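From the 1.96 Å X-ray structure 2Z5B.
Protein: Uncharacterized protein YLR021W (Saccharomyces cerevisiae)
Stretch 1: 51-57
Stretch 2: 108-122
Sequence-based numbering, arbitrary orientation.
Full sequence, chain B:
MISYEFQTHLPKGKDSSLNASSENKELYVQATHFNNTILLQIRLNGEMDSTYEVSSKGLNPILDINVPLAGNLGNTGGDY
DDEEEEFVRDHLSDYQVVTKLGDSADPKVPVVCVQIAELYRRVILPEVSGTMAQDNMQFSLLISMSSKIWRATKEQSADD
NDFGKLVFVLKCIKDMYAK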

# COMPACT_ATOMS: atom_id res chain seq x y z
N THR B 51 3.26 -0.84 8.33
CA THR B 51 1.96 -0.99 7.67
C THR B 51 0.87 -1.11 8.72
O THR B 51 1.02 -1.87 9.69
N TYR B 52 -0.22 -0.38 8.51
CA TYR B 52 -1.36 -0.37 9.42
C TYR B 52 -2.65 -0.56 8.66
O TYR B 52 -2.81 -0.05 7.55
N GLU B 53 -3.57 -1.29 9.28
CA GLU B 53 -4.91 -1.42 8.76
C GLU B 53 -5.84 -0.56 9.61
O GLU B 53 -5.90 -0.72 10.84
N VAL B 54 -6.52 0.37 8.95
CA VAL B 54 -7.48 1.26 9.59
C VAL B 54 -8.89 0.90 9.11
O VAL B 54 -9.20 1.00 7.91
N SER B 55 -9.74 0.45 10.03
CA SER B 55 -11.13 0.12 9.71
C SER B 55 -12.12 0.74 10.69
O SER B 55 -11.81 0.92 11.87
N SER B 56 -13.31 1.08 10.19
CA SER B 56 -14.32 1.77 10.99
C SER B 56 -15.00 0.84 11.99
O SER B 56 -15.36 -0.29 11.66
N LYS B 57 -15.19 1.35 13.21
CA LYS B 57 -15.95 0.65 14.25
C LYS B 57 -17.45 0.70 13.94
O LYS B 57 -18.09 1.75 14.10
N LYS B 108 1.59 8.28 18.18
CA LYS B 108 1.33 9.17 17.05
C LYS B 108 0.68 8.47 15.86
O LYS B 108 0.13 9.14 14.99
N VAL B 109 0.74 7.14 15.81
CA VAL B 109 0.19 6.39 14.66
C VAL B 109 -1.34 6.38 14.54
O VAL B 109 -1.87 6.81 13.50
N PRO B 110 -2.08 5.91 15.58
CA PRO B 110 -3.54 5.94 15.45
C PRO B 110 -4.10 7.34 15.20
O PRO B 110 -5.21 7.47 14.68
N VAL B 111 -3.34 8.38 15.58
CA VAL B 111 -3.79 9.74 15.32
C VAL B 111 -3.66 10.05 13.82
O VAL B 111 -4.63 10.49 13.19
N VAL B 112 -2.48 9.78 13.26
CA VAL B 112 -2.20 9.99 11.84
C VAL B 112 -3.16 9.17 10.98
O VAL B 112 -3.81 9.70 10.08
N CYS B 113 -3.27 7.88 11.29
CA CYS B 113 -4.13 6.94 10.57
C CYS B 113 -5.61 7.31 10.55
O CYS B 113 -6.25 7.21 9.50
N VAL B 114 -6.15 7.72 11.70
CA VAL B 114 -7.55 8.12 11.75
C VAL B 114 -7.78 9.39 10.94
O VAL B 114 -8.80 9.53 10.27
N GLN B 115 -6.82 10.31 11.00
CA GLN B 115 -6.95 11.58 10.29
C GLN B 115 -6.92 11.32 8.79
O GLN B 115 -7.73 11.87 8.03
N ILE B 116 -6.01 10.45 8.37
CA ILE B 116 -5.96 10.04 6.95
C ILE B 116 -7.27 9.36 6.57
O ILE B 116 -7.88 9.70 5.56
N ALA B 117 -7.73 8.43 7.41
CA ALA B 117 -9.01 7.75 7.18
C ALA B 117 -10.18 8.72 7.04
O ALA B 117 -10.98 8.60 6.12
N GLU B 118 -10.27 9.68 7.95
CA GLU B 118 -11.35 10.66 7.91
C GLU B 118 -11.28 11.55 6.66
O GLU B 118 -12.30 11.90 6.08
N LEU B 119 -10.06 11.88 6.24
CA LEU B 119 -9.86 12.65 5.01
C LEU B 119 -10.48 11.89 3.83
O LEU B 119 -11.26 12.45 3.04
N TYR B 120 -10.15 10.61 3.73
CA TYR B 120 -10.72 9.76 2.68
C TYR B 120 -12.25 9.71 2.71
O TYR B 120 -12.89 9.91 1.69
N ARG B 121 -12.83 9.49 3.90
CA ARG B 121 -14.29 9.39 4.07
C ARG B 121 -15.07 10.67 3.78
O ARG B 121 -16.07 10.64 3.06
N ARG B 122 -14.62 11.78 4.34
CA ARG B 122 -15.38 13.03 4.31
C ARG B 122 -15.06 13.91 3.11
O ARG B 122 -15.92 14.68 2.65

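The strand 51-56 lies across the helix containing Val109 to Arg122, with the two axes 9.1 Å apart at closest approach and their N-to-C directions 54° apart. The strand alternates in the usual way: Tyr52, Val54 and Ser56 direct their CA-to-CB bonds toward the helix, while those of Glu53 and Ser55 point away. On the helix, Val109, Cys113, Ala117 and Arg121 recur at intervals of four residues and form the stripe that meets the strand. Both segments advance in the same general sense, so alternate strand residues meet successive turns of the helix, and about 307 Å² of surface is buried in total.

Val54 is the residue most covered by the opposite stretch and sits where the backbones come nearest, its CA 6.7 Å from the CA of Cys113. In the t rotamer (chi1 -161°), its two methyl groups reach consecutive turns of the helix. Val54 CG2 packs 3.5 Å from Cys113 CB, and Val54 CG1 lies 3.9 Å from Ala117 CB. The small alanine side chain thus meets the valine through a single methyl group.

Tyr52, second in covered area, adopts the m rotamer (chi1 -53°, chi2 -83°), which carries its ring alongside Val109. Val109, in the t rotamer, places CG1 over one ring face, 3.5 Å from the centroid of the Tyr52 ring and only 10° off the ring normal, a well-aligned CH-pi contact. Its other methyl reaches the phenol end, with Val109 CG2 3.5 Å from Tyr52 OH; that hydroxyl is hydrogen-bonded elsewhere in the structure.

Cys113 links the two strand residues. Its CB packs against Val54, and the m rotamer (chi1 -68°) places SG 4.1 Å from Tyr52 CB. Cys113 SG is also 4.9 Å from the centroid of the Tyr52 ring, 41° off the normal, so the sulfur approaches the aromatic system obliquely rather than sitting squarely above it.

Toward the end of the strand the packing becomes more open. Arg121 extends its guanidinium group to Ser56, where Arg121 NH1 lies 3.4 Å from Ser56 CB, again an oblique approach. Ser56 is in the p rotamer (chi1 60°), and this contact is made through its CB rather than a polar bond. No hydrogen bond joins the two stretches: the interface is held by apolar packing, supplemented by the CH-pi and sulfur-aromatic contacts around Tyr52.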

# COMPACT_ATOMS: atom_id res chain seq x y z
CB THR B 51 1.90 -2.19 6.69
OG1 THR B 51 2.82 -1.98 5.60
CG2 THR B 51 0.50 -2.39 6.12
CB TYR B 52 -1.41 0.96 10.20
CG TYR B 52 -0.11 1.27 10.89
CD1 TYR B 52 0.21 0.71 12.13
CD2 TYR B 52 0.84 2.08 10.27
CE1 TYR B 52 1.45 0.97 12.74
CE2 TYR B 52 2.05 2.36 10.87
CZ TYR B 52 2.35 1.81 12.11
OH TYR B 52 3.57 2.11 12.67
CB GLU B 53 -5.34 -2.89 8.73
CG GLU B 53 -6.67 -3.13 8.04
CD GLU B 53 -6.97 -4.59 7.77
OE1 GLU B 53 -6.62 -5.46 8.60
OE2 GLU B 53 -7.57 -4.87 6.71
CB VAL B 54 -7.14 2.76 9.29
CG1 VAL B 54 -7.82 3.69 10.31
CG2 VAL B 54 -5.63 2.98 9.30
CB SER B 55 -11.33 -1.40 9.62
OG SER B 55 -11.03 -2.03 10.85
CB SER B 56 -15.36 2.43 10.09
OG SER B 56 -16.02 1.47 9.28
CB LYS B 57 -15.67 1.29 15.62
CG LYS B 57 -14.78 0.48 16.55
CD LYS B 57 -13.30 0.57 16.20
CE LYS B 57 -12.43 0.07 17.35
NZ LYS B 57 -12.65 -1.38 17.68
CB LYS B 108 2.59 9.93 16.61
CG LYS B 108 3.18 10.87 17.66
CD LYS B 108 4.30 10.21 18.48
CE LYS B 108 5.58 9.97 17.66
NZ LYS B 108 6.54 9.03 18.34
CB VAL B 109 0.78 4.94 14.56
CG1 VAL B 109 -0.06 4.08 13.62
CG2 VAL B 109 2.22 5.00 14.07
CB PRO B 110 -4.03 5.41 16.80
CG PRO B 110 -2.87 5.55 17.73
CD PRO B 110 -1.67 5.34 16.87
CB VAL B 111 -3.12 10.81 16.25
CG1 VAL B 111 -2.89 10.24 17.65
CG2 VAL B 111 -1.84 11.37 15.68
CB VAL B 112 -0.73 9.65 11.50
CG1 VAL B 112 -0.51 9.65 10.01
CG2 VAL B 112 0.21 10.66 12.16
CB CYS B 113 -3.95 5.52 11.11
SG CYS B 113 -2.36 4.86 10.74
CB VAL B 114 -8.06 8.30 13.21
CG1 VAL B 114 -9.25 9.26 13.28
CG2 VAL B 114 -8.42 6.94 13.82
CB GLN B 115 -5.88 12.59 10.73
CG GLN B 115 -6.15 13.24 12.12
CD GLN B 115 -7.47 14.00 12.21
OE1 GLN B 115 -7.98 14.52 11.21
NE2 GLN B 115 -8.04 14.04 13.40
CB ILE B 116 -4.72 9.15 6.66
CG1 ILE B 116 -3.45 9.99 6.84
CG2 ILE B 116 -4.77 8.58 5.23
CD1 ILE B 116 -2.16 9.22 6.75
CB ALA B 117 -9.29 6.75 8.30
CB GLU B 118 -11.39 11.49 9.20
CG GLU B 118 -12.16 10.77 10.33
CD GLU B 118 -13.62 10.52 9.97
OE1 GLU B 118 -14.44 11.45 10.08
OE2 GLU B 118 -13.97 9.40 9.58
CB LEU B 119 -8.36 12.91 4.78
CG LEU B 119 -7.97 13.80 3.59
CD1 LEU B 119 -8.40 15.25 3.80
CD2 LEU B 119 -6.47 13.72 3.33
CB TYR B 120 -10.11 8.36 2.73
CG TYR B 120 -8.88 8.27 1.86
CD1 TYR B 120 -8.99 8.06 0.48
CD2 TYR B 120 -7.61 8.43 2.41
CE1 TYR B 120 -7.86 7.99 -0.33
CE2 TYR B 120 -6.48 8.36 1.60
CZ TYR B 120 -6.61 8.14 0.24
OH TYR B 120 -5.48 8.08 -0.53
CB ARG B 121 -14.65 8.88 5.46
CG ARG B 121 -13.99 7.56 5.81
CD ARG B 121 -14.76 6.80 6.86
NE ARG B 121 -15.99 6.21 6.34
CZ ARG B 121 -16.78 5.40 7.04
NH1 ARG B 121 -16.46 5.07 8.29
NH2 ARG B 121 -17.88 4.91 6.49
CB ARG B 122 -15.17 13.80 5.62
CG ARG B 122 -15.44 12.98 6.89
CD ARG B 122 -15.45 13.85 8.14
NE ARG B 122 -14.15 14.45 8.44
CZ ARG B 122 -13.52 14.39 9.61
NH1 ARG B 122 -14.06 13.75 10.64
NH2 ARG B 122 -12.34 14.97 9.76